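Local coordinates for protein DMATS type aromatic prenyltransferase (Micromonospora olivasterospora, PDB 6ZRX) that probably acts as a 6-dimethylallyltryptophan synthase, moving a dimethylallyl group from its diphosphate onto the indole of tryptophan inside an ABBA barrel, at residues Ala66-Glu71 and Ala336-Val341; Pro72-Ile77 and Val136-Arg141; Arg310-Val315 and Val343-Glu348. All coordinates share one frame; numbering follows the deposited sequence. Where two conformers were deposited one is given.

Interaction 1. Residues Ala66-Glu71 and Ala336-Val341; sequences AFNEAE and APRPGV
R338 approaches E71 and N68 with the outer part of its side chain, which bends at chi3 (-54°). Its CD lies 3.6 Å from OE1 of E71, the two chains crossing at about a right angle. NE of R338 stands 3.8 Å from that same OE1, a long salt bridge in which the oxygen sits well out of the guanidinium plane and charge alone links the pair; R138 NH1 is the stronger partner of this carboxylate. Toward N68 the link is a water, in plane at the guanidinium edge, 2.9 Å from NH1 of R338, which it accepts from while donating to OD1 of N68. The N68 amide stands almost upright to the guanidinium (86°), its ND2 bonding to P72 and T74. Next, CG of P339 packs 3.8 Å from OE2 at the end of the extended E69 chain. G340 sends a CA-H...O contact to O of F67 (3.4 Å). V341 O accepts F67 N at 2.8 Å and also lies in the plane of the F67 ring, at its edge; the return bond from V341 N is weak. The antiparallel barrel strands 61-68 and 340-346 are thus joined here by one firm backbone bond, while toward the loops a long charge pair, a water bridge and the E69-P339 packing join the segments, with E71 probably kept ionised by two arginines.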
# COMPACT_ATOMS: atom_id res chain seq x y z
N ALA A 66 -3.33 10.47 1.52
CA ALA A 66 -3.56 10.63 0.07
C ALA A 66 -4.12 12.02 -0.17
O ALA A 66 -5.20 12.31 0.34
CB ALA A 66 -4.50 9.56 -0.43
N PHE A 67 -3.36 12.86 -0.87
CA PHE A 67 -3.78 14.22 -1.29
C PHE A 67 -4.63 14.06 -2.55
O PHE A 67 -4.20 13.34 -3.48
CB PHE A 67 -2.56 15.12 -1.47
CG PHE A 67 -1.79 15.35 -0.20
CD1 PHE A 67 -2.19 16.34 0.70
CD2 PHE A 67 -0.69 14.58 0.12
CE1 PHE A 67 -1.49 16.55 1.88
CE2 PHE A 67 0.01 14.79 1.30
CZ PHE A 67 -0.39 15.77 2.18
N ASN A 68 -5.81 14.69 -2.54
CA ASN A 68 -6.87 14.56 -3.58
C ASN A 68 -7.12 15.94 -4.22
O ASN A 68 -6.90 16.96 -3.54
CB ASN A 68 -8.17 14.02 -3.00
CG ASN A 68 -7.99 12.74 -2.22
OD1 ASN A 68 -7.49 11.75 -2.75
ND2 ASN A 68 -8.41 12.75 -0.96
N GLU A 69 -7.59 15.95 -5.46
CA GLU A 69 -7.80 17.19 -6.26
C GLU A 69 -9.05 17.94 -5.78
O GLU A 69 -9.00 19.19 -5.75
CB GLU A 69 -7.88 16.85 -7.74
CG GLU A 69 -6.64 16.13 -8.26
CD GLU A 69 -6.52 16.06 -9.77
OE1 GLU A 69 -5.38 15.98 -10.26
OE2 GLU A 69 -7.58 16.06 -10.45
N ALA A 70 -10.12 17.21 -5.40
CA ALA A 70 -11.49 17.77 -5.21
C ALA A 70 -12.08 17.46 -3.82
O ALA A 70 -13.27 17.81 -3.61
CB ALA A 70 -12.39 17.24 -6.31
N GLU A 71 -11.32 16.85 -2.89
CA GLU A 71 -11.77 16.66 -1.47
C GLU A 71 -10.56 16.73 -0.54
O GLU A 71 -9.42 16.64 -0.98
CB GLU A 71 -12.58 15.36 -1.33
CG GLU A 71 -11.76 14.07 -1.40
CD GLU A 71 -12.61 12.80 -1.31
OE1 GLU A 71 -13.41 12.56 -2.24
OE2 GLU A 71 -12.46 12.06 -0.31
N ALA A 336 -8.89 7.41 -13.07
CA ALA A 336 -10.05 7.21 -12.16
C ALA A 336 -9.66 6.21 -11.07
O ALA A 336 -8.81 5.35 -11.29
CB ALA A 336 -11.24 6.72 -12.96
N PRO A 337 -10.27 6.28 -9.86
CA PRO A 337 -11.34 7.23 -9.56
C PRO A 337 -10.94 8.59 -8.96
O PRO A 337 -11.73 9.51 -9.09
CB PRO A 337 -12.16 6.45 -8.52
CG PRO A 337 -11.12 5.65 -7.75
CD PRO A 337 -9.99 5.39 -8.73
N ARG A 338 -9.76 8.69 -8.33
CA ARG A 338 -9.35 9.87 -7.50
C ARG A 338 -7.84 10.09 -7.59
O ARG A 338 -7.08 9.63 -6.73
CB ARG A 338 -9.81 9.66 -6.05
CG ARG A 338 -10.38 10.90 -5.38
CD ARG A 338 -11.04 10.58 -4.04
NE ARG A 338 -12.04 9.53 -4.17
CZ ARG A 338 -11.96 8.30 -3.65
NH1 ARG A 338 -10.91 7.93 -2.92
NH2 ARG A 338 -12.94 7.44 -3.85
N PRO A 339 -7.34 10.81 -8.63
CA PRO A 339 -5.89 10.98 -8.81
C PRO A 339 -5.27 11.93 -7.77
O PRO A 339 -6.01 12.69 -7.17
CB PRO A 339 -5.78 11.57 -10.23
CG PRO A 339 -7.10 12.31 -10.42
CD PRO A 339 -8.13 11.50 -9.66
N GLY A 340 -3.95 11.86 -7.61
CA GLY A 340 -3.18 12.74 -6.69
C GLY A 340 -1.85 12.13 -6.26
O GLY A 340 -1.29 11.30 -6.99
N VAL A 341 -1.34 12.58 -5.10
CA VAL A 341 -0.04 12.11 -4.53
C VAL A 341 -0.33 11.55 -3.14
O VAL A 341 -1.11 12.17 -2.39
CB VAL A 341 1.01 13.25 -4.50
CG1 VAL A 341 2.26 12.86 -3.73
CG2 VAL A 341 1.39 13.70 -5.90
O HOH W 1 -8.57 9.14 -1.67

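Interaction 2. Residues Pro72-Ile77 and Val136-Arg141; sequences PPTLRI and VFRSSR. With 6C7 (S-(3-methylbut-2-en-1-yl) trihydrogen thiodiphosphate), chain E.
The F137 ring meets I77 at its edge, where CD1 of I77 lies in the ring plane, 3.7 Å from CE2; L75 lies on the same side of the sheet. Helices 6-21 and 26-36 cover these side chains. The R76 guanidinium presents its edge to the thiodiphosphate: NH1 donates to O6 at 2.9 Å and NH2 to the bridging O2 at 3.1 Å, while NE is held by S64. Bends at chi2 (92°) and chi3 (57°) fold the chain toward the ligand, and its CG lies alongside V136. L75 and F137 form an antiparallel hydrogen-bonded pair, with F137 N to L75 O at 2.8 Å and L75 N to F137 O at 3.2 Å. At the start of strand 74-79 a water joins P72 O, T74 OG1 and S139 N, and T74 OG1 also accepts ND2 of N68. With a leucine at R76, O6 and O2 would probably lose their donors on this flank and S64 its partner. The sheet thus has two chemistries, L75, I77 and F137 turned to apolar side chains of helices 6-21 and 26-36, and R76 to the inside of the barrel, where it, K146, K211 and Y148 grip the diphosphate group.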
# COMPACT_ATOMS: atom_id res chain seq x y z
N PRO A 72 -10.76 16.94 0.79
CA PRO A 72 -9.64 16.97 1.73
C PRO A 72 -8.87 15.65 1.71
O PRO A 72 -9.35 14.65 1.18
CB PRO A 72 -10.30 17.23 3.09
CG PRO A 72 -11.64 17.87 2.73
CD PRO A 72 -12.05 17.19 1.45
N PRO A 73 -7.64 15.61 2.25
CA PRO A 73 -6.84 14.39 2.25
C PRO A 73 -7.54 13.17 2.87
O PRO A 73 -8.34 13.32 3.77
CB PRO A 73 -5.61 14.76 3.09
CG PRO A 73 -5.48 16.27 2.91
CD PRO A 73 -6.91 16.76 2.81
N THR A 74 -7.18 11.99 2.38
CA THR A 74 -7.67 10.69 2.87
C THR A 74 -6.59 10.06 3.75
O THR A 74 -5.45 10.00 3.31
CB THR A 74 -8.01 9.74 1.72
OG1 THR A 74 -8.90 10.41 0.82
CG2 THR A 74 -8.63 8.46 2.22
N LEU A 75 -6.97 9.62 4.94
CA LEU A 75 -6.09 8.89 5.89
C LEU A 75 -6.33 7.39 5.71
O LEU A 75 -7.49 7.01 5.68
CB LEU A 75 -6.42 9.35 7.32
CG LEU A 75 -5.68 8.64 8.46
CD1 LEU A 75 -4.19 8.89 8.37
CD2 LEU A 75 -6.22 9.09 9.81
N ARG A 76 -5.26 6.60 5.58
CA ARG A 76 -5.40 5.14 5.47
C ARG A 76 -4.43 4.46 6.43
O ARG A 76 -3.37 5.06 6.76
CB ARG A 76 -5.19 4.67 4.03
CG ARG A 76 -6.02 5.43 3.00
CD ARG A 76 -5.29 6.63 2.41
NE ARG A 76 -4.06 6.13 1.85
CZ ARG A 76 -3.94 5.53 0.68
NH1 ARG A 76 -4.98 5.42 -0.14
NH2 ARG A 76 -2.76 5.05 0.30
N ILE A 77 -4.81 3.27 6.87
CA ILE A 77 -3.95 2.35 7.66
C ILE A 77 -3.86 1.06 6.86
O ILE A 77 -4.90 0.48 6.60
CB ILE A 77 -4.52 2.09 9.06
CG1 ILE A 77 -4.75 3.39 9.84
CG2 ILE A 77 -3.63 1.12 9.82
CD1 ILE A 77 -5.60 3.22 11.06
N VAL A 136 -9.70 2.78 5.22
CA VAL A 136 -9.68 4.03 4.41
C VAL A 136 -10.67 5.02 5.02
O VAL A 136 -11.87 4.69 5.10
CB VAL A 136 -9.97 3.74 2.93
CG1 VAL A 136 -9.95 5.02 2.09
CG2 VAL A 136 -9.00 2.71 2.36
N PHE A 137 -10.17 6.19 5.43
CA PHE A 137 -10.91 7.25 6.16
C PHE A 137 -10.95 8.50 5.30
O PHE A 137 -10.09 9.38 5.46
CB PHE A 137 -10.26 7.52 7.52
CG PHE A 137 -10.08 6.30 8.37
CD1 PHE A 137 -11.17 5.58 8.82
CD2 PHE A 137 -8.81 5.86 8.73
CE1 PHE A 137 -11.00 4.45 9.62
CE2 PHE A 137 -8.64 4.73 9.52
CZ PHE A 137 -9.74 4.03 9.96
N ARG A 138 -11.91 8.54 4.38
CA ARG A 138 -12.19 9.72 3.52
C ARG A 138 -12.95 10.77 4.34
O ARG A 138 -13.75 10.39 5.22
CB ARG A 138 -13.00 9.32 2.30
CG ARG A 138 -12.24 8.47 1.30
CD ARG A 138 -13.17 8.01 0.21
NE ARG A 138 -13.68 9.13 -0.58
CZ ARG A 138 -14.75 9.07 -1.38
NH1 ARG A 138 -15.12 10.14 -2.06
NH2 ARG A 138 -15.44 7.94 -1.49
N SER A 139 -12.70 12.04 4.05
CA SER A 139 -13.30 13.20 4.75
C SER A 139 -14.82 13.06 4.76
O SER A 139 -15.39 12.88 3.68
CB SER A 139 -12.86 14.49 4.11
OG SER A 139 -13.06 15.58 4.98
N SER A 140 -15.44 13.10 5.95
CA SER A 140 -16.91 13.14 6.19
C SER A 140 -17.59 11.86 5.69
O SER A 140 -18.81 11.91 5.43
CB SER A 140 -17.54 14.35 5.52
OG SER A 140 -16.90 15.54 5.92
N ARG A 141 -16.86 10.74 5.57
CA ARG A 141 -17.43 9.48 5.04
C ARG A 141 -17.19 8.34 6.03
O ARG A 141 -16.26 8.45 6.84
CB ARG A 141 -16.84 9.16 3.68
CG ARG A 141 -17.23 10.17 2.62
CD ARG A 141 -16.67 9.87 1.27
NE ARG A 141 -17.06 10.92 0.34
CZ ARG A 141 -18.16 10.91 -0.42
NH1 ARG A 141 -18.41 11.93 -1.22
NH2 ARG A 141 -19.01 9.89 -0.37
O4 6C7 E . -3.41 4.02 -4.25
P1 6C7 E . -4.35 3.40 -3.23
O6 6C7 E . -5.41 4.35 -2.75
O5 6C7 E . -4.94 2.07 -3.69
O2 6C7 E . -3.39 3.10 -1.98
P3 6C7 E . -2.83 1.79 -1.25
O8 6C7 E . -1.98 2.27 -0.12
O7 6C7 E . -4.01 0.95 -0.90
S9 6C7 E . -1.59 0.77 -2.53
C10 6C7 E . 0.05 0.80 -1.74
C11 6C7 E . 0.19 -0.28 -0.72
C12 6C7 E . 0.59 -1.52 -0.96
C13 6C7 E . 0.87 -2.07 -2.33
C14 6C7 E . 0.79 -2.52 0.14
O HOH W 2 -10.82 12.17 1.62

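Interaction 3. Residues Arg310-Val315 and Val343-Glu348; sequences RAIAAV and VYLSAE. With 6C7 (S-(3-methylbut-2-en-1-yl) trihydrogen thiodiphosphate), chain E.
L345 carries the apolar part of the contact, its branched end set against the helix side made by A311, I312 and V315. Having CG anti to its carbonyl carbon (chi1 -62°) directs the two methyls at the helix: CD1 sits 4.0 Å from CB of A311 and 4.0 Å from CG2 of V315, and CD2 lies 4.3 Å from CG1 of I312. One methyl is therefore shared between two residues a helical turn apart, the I312 side chain closing in on the other. The V315 and L345 side chains cross obliquely. Helix 306-315 runs almost parallel to strand 340-346 here, the axes of the short segments inclined by 16° and 9.3 Å apart.

Contacts with backbone are fewer. V315 CG1, anti to the backbone N (chi1 172°), comes 3.3 Å from O of S346, a close approach of a methyl to a carbonyl. No hydrogen bond joins the two segments. The polar groups find partners elsewhere: S346 OG bonds to G325 O, and Q13 of helix 6-21 bonds both V315 O and A347 O.

Contacts with the ligand fall on the strand's other side. Y344 extends into the barrel, where the thiodiphosphate oxygen O8 lies in the plane of its ring, at the edge, 3.4 Å from CE2. The OH of Y344 is also 3.4 Å from O8, at most a weak hydrogen bond, and nears C10 of the prenyl chain.

Alternation along the strand thus separates two environments: L345 packs the sheet against its outer helix through apolar contacts, as in the helix-wrapped barrel of aromatic prenyltransferases, while the neighbouring Y344 lines the inner pocket of the prenyl donor.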
# COMPACT_ATOMS: atom_id res chain seq x y z
N ARG A 310 2.34 18.81 8.88
CA ARG A 310 1.48 18.54 10.06
C ARG A 310 1.33 17.02 10.25
O ARG A 310 1.35 16.57 11.39
CB ARG A 310 0.12 19.25 9.95
CG ARG A 310 0.19 20.74 10.25
CD ARG A 310 -1.18 21.39 10.34
NE ARG A 310 -1.99 21.18 9.15
N ALA A 311 1.22 16.25 9.16
CA ALA A 311 1.05 14.79 9.19
C ALA A 311 2.34 14.15 9.72
O ALA A 311 2.25 13.26 10.58
CB ALA A 311 0.68 14.26 7.82
N ILE A 312 3.49 14.60 9.24
CA ILE A 312 4.82 14.12 9.75
C ILE A 312 4.89 14.37 11.26
O ILE A 312 5.21 13.44 12.00
CB ILE A 312 5.97 14.82 9.00
CG1 ILE A 312 6.07 14.31 7.57
CG2 ILE A 312 7.27 14.66 9.75
CD1 ILE A 312 6.95 15.14 6.66
N ALA A 313 4.59 15.60 11.68
CA ALA A 313 4.65 16.02 13.10
C ALA A 313 3.73 15.16 13.95
O ALA A 313 4.12 14.83 15.08
CB ALA A 313 4.31 17.49 13.21
N ALA A 314 2.54 14.80 13.44
CA ALA A 314 1.53 13.98 14.15
C ALA A 314 2.11 12.60 14.44
O ALA A 314 1.86 12.06 15.54
CB ALA A 314 0.26 13.89 13.35
N VAL A 315 2.88 12.04 13.51
CA VAL A 315 3.41 10.65 13.63
C VAL A 315 4.55 10.63 14.65
O VAL A 315 4.51 9.79 15.54
CB VAL A 315 3.81 10.08 12.27
CG1 VAL A 315 4.53 8.75 12.42
CG2 VAL A 315 2.60 9.93 11.36
N VAL A 343 1.55 10.01 0.43
CA VAL A 343 2.77 9.92 1.26
C VAL A 343 2.53 8.82 2.30
O VAL A 343 1.50 8.84 2.94
CB VAL A 343 3.08 11.27 1.92
CG1 VAL A 343 4.42 11.24 2.58
CG2 VAL A 343 2.99 12.40 0.91
N TYR A 344 3.48 7.91 2.44
CA TYR A 344 3.39 6.75 3.35
C TYR A 344 4.30 7.02 4.54
O TYR A 344 5.48 7.31 4.33
CB TYR A 344 3.75 5.46 2.61
CG TYR A 344 2.81 5.16 1.47
CD1 TYR A 344 2.90 5.85 0.27
CD2 TYR A 344 1.81 4.21 1.60
CE1 TYR A 344 2.04 5.58 -0.78
CE2 TYR A 344 0.93 3.94 0.57
CZ TYR A 344 1.05 4.63 -0.63
OH TYR A 344 0.19 4.37 -1.66
N LEU A 345 3.73 6.94 5.74
CA LEU A 345 4.39 7.35 7.00
C LEU A 345 4.49 6.16 7.95
O LEU A 345 3.46 5.55 8.27
CB LEU A 345 3.59 8.51 7.63
CG LEU A 345 3.53 9.77 6.77
CD1 LEU A 345 2.65 10.82 7.42
CD2 LEU A 345 4.92 10.33 6.50
N SER A 346 5.70 5.87 8.39
CA SER A 346 6.04 4.69 9.23
C SER A 346 5.71 4.96 10.70
O SER A 346 6.02 6.06 11.18
CB SER A 346 7.48 4.31 9.08
OG SER A 346 7.77 4.02 7.73
N ALA A 347 5.16 3.97 11.39
CA ALA A 347 4.88 4.03 12.84
C ALA A 347 6.18 4.10 13.65
O ALA A 347 6.18 4.73 14.71
CB ALA A 347 4.07 2.82 13.24
N GLU A 348 7.23 3.43 13.18
CA GLU A 348 8.53 3.31 13.90
C GLU A 348 8.26 2.89 15.36
O GLU A 348 8.76 3.55 16.28
CB GLU A 348 9.30 4.64 13.83
CG GLU A 348 9.64 5.06 12.41
CD GLU A 348 10.49 6.33 12.29
OE1 GLU A 348 11.39 6.35 11.43
OE2 GLU A 348 10.24 7.31 13.07
O4 6C7 E . -3.41 4.02 -4.25
P1 6C7 E . -4.35 3.40 -3.23
O6 6C7 E . -5.41 4.35 -2.75
O5 6C7 E . -4.94 2.07 -3.69
O2 6C7 E . -3.39 3.10 -1.98
P3 6C7 E . -2.83 1.79 -1.25
O8 6C7 E . -1.98 2.27 -0.12
O7 6C7 E . -4.01 0.95 -0.90
S9 6C7 E . -1.59 0.77 -2.53
C10 6C7 E . 0.05 0.80 -1.74
C11 6C7 E . 0.19 -0.28 -0.72
C12 6C7 E . 0.59 -1.52 -0.96
C13 6C7 E . 0.87 -2.07 -2.33
C14 6C7 E . 0.79 -2.52 0.14

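In the fold
From the N terminus, strand 61-68 leads through the turn at 69-73 into strand 74-79, so the first segments of interactions 1 and 2 are consecutive. Interaction 2 closes first, pairing strand 74-79 with strand 131-137 after an excursion about half of which is helix. It is nested within the far longer loop that interaction 1 closes, where strand 340-346 meets strand 61-68. Interaction 3 begins at helix 306-315, inside that loop, and ends beyond it on strand 340-346, so its segments alternate with those of interaction 1. Interactions 1 and 2 touch through E71 and R138, interactions 1 and 3 through F67 and V343. Interactions 2 and 3 meet at the ligand.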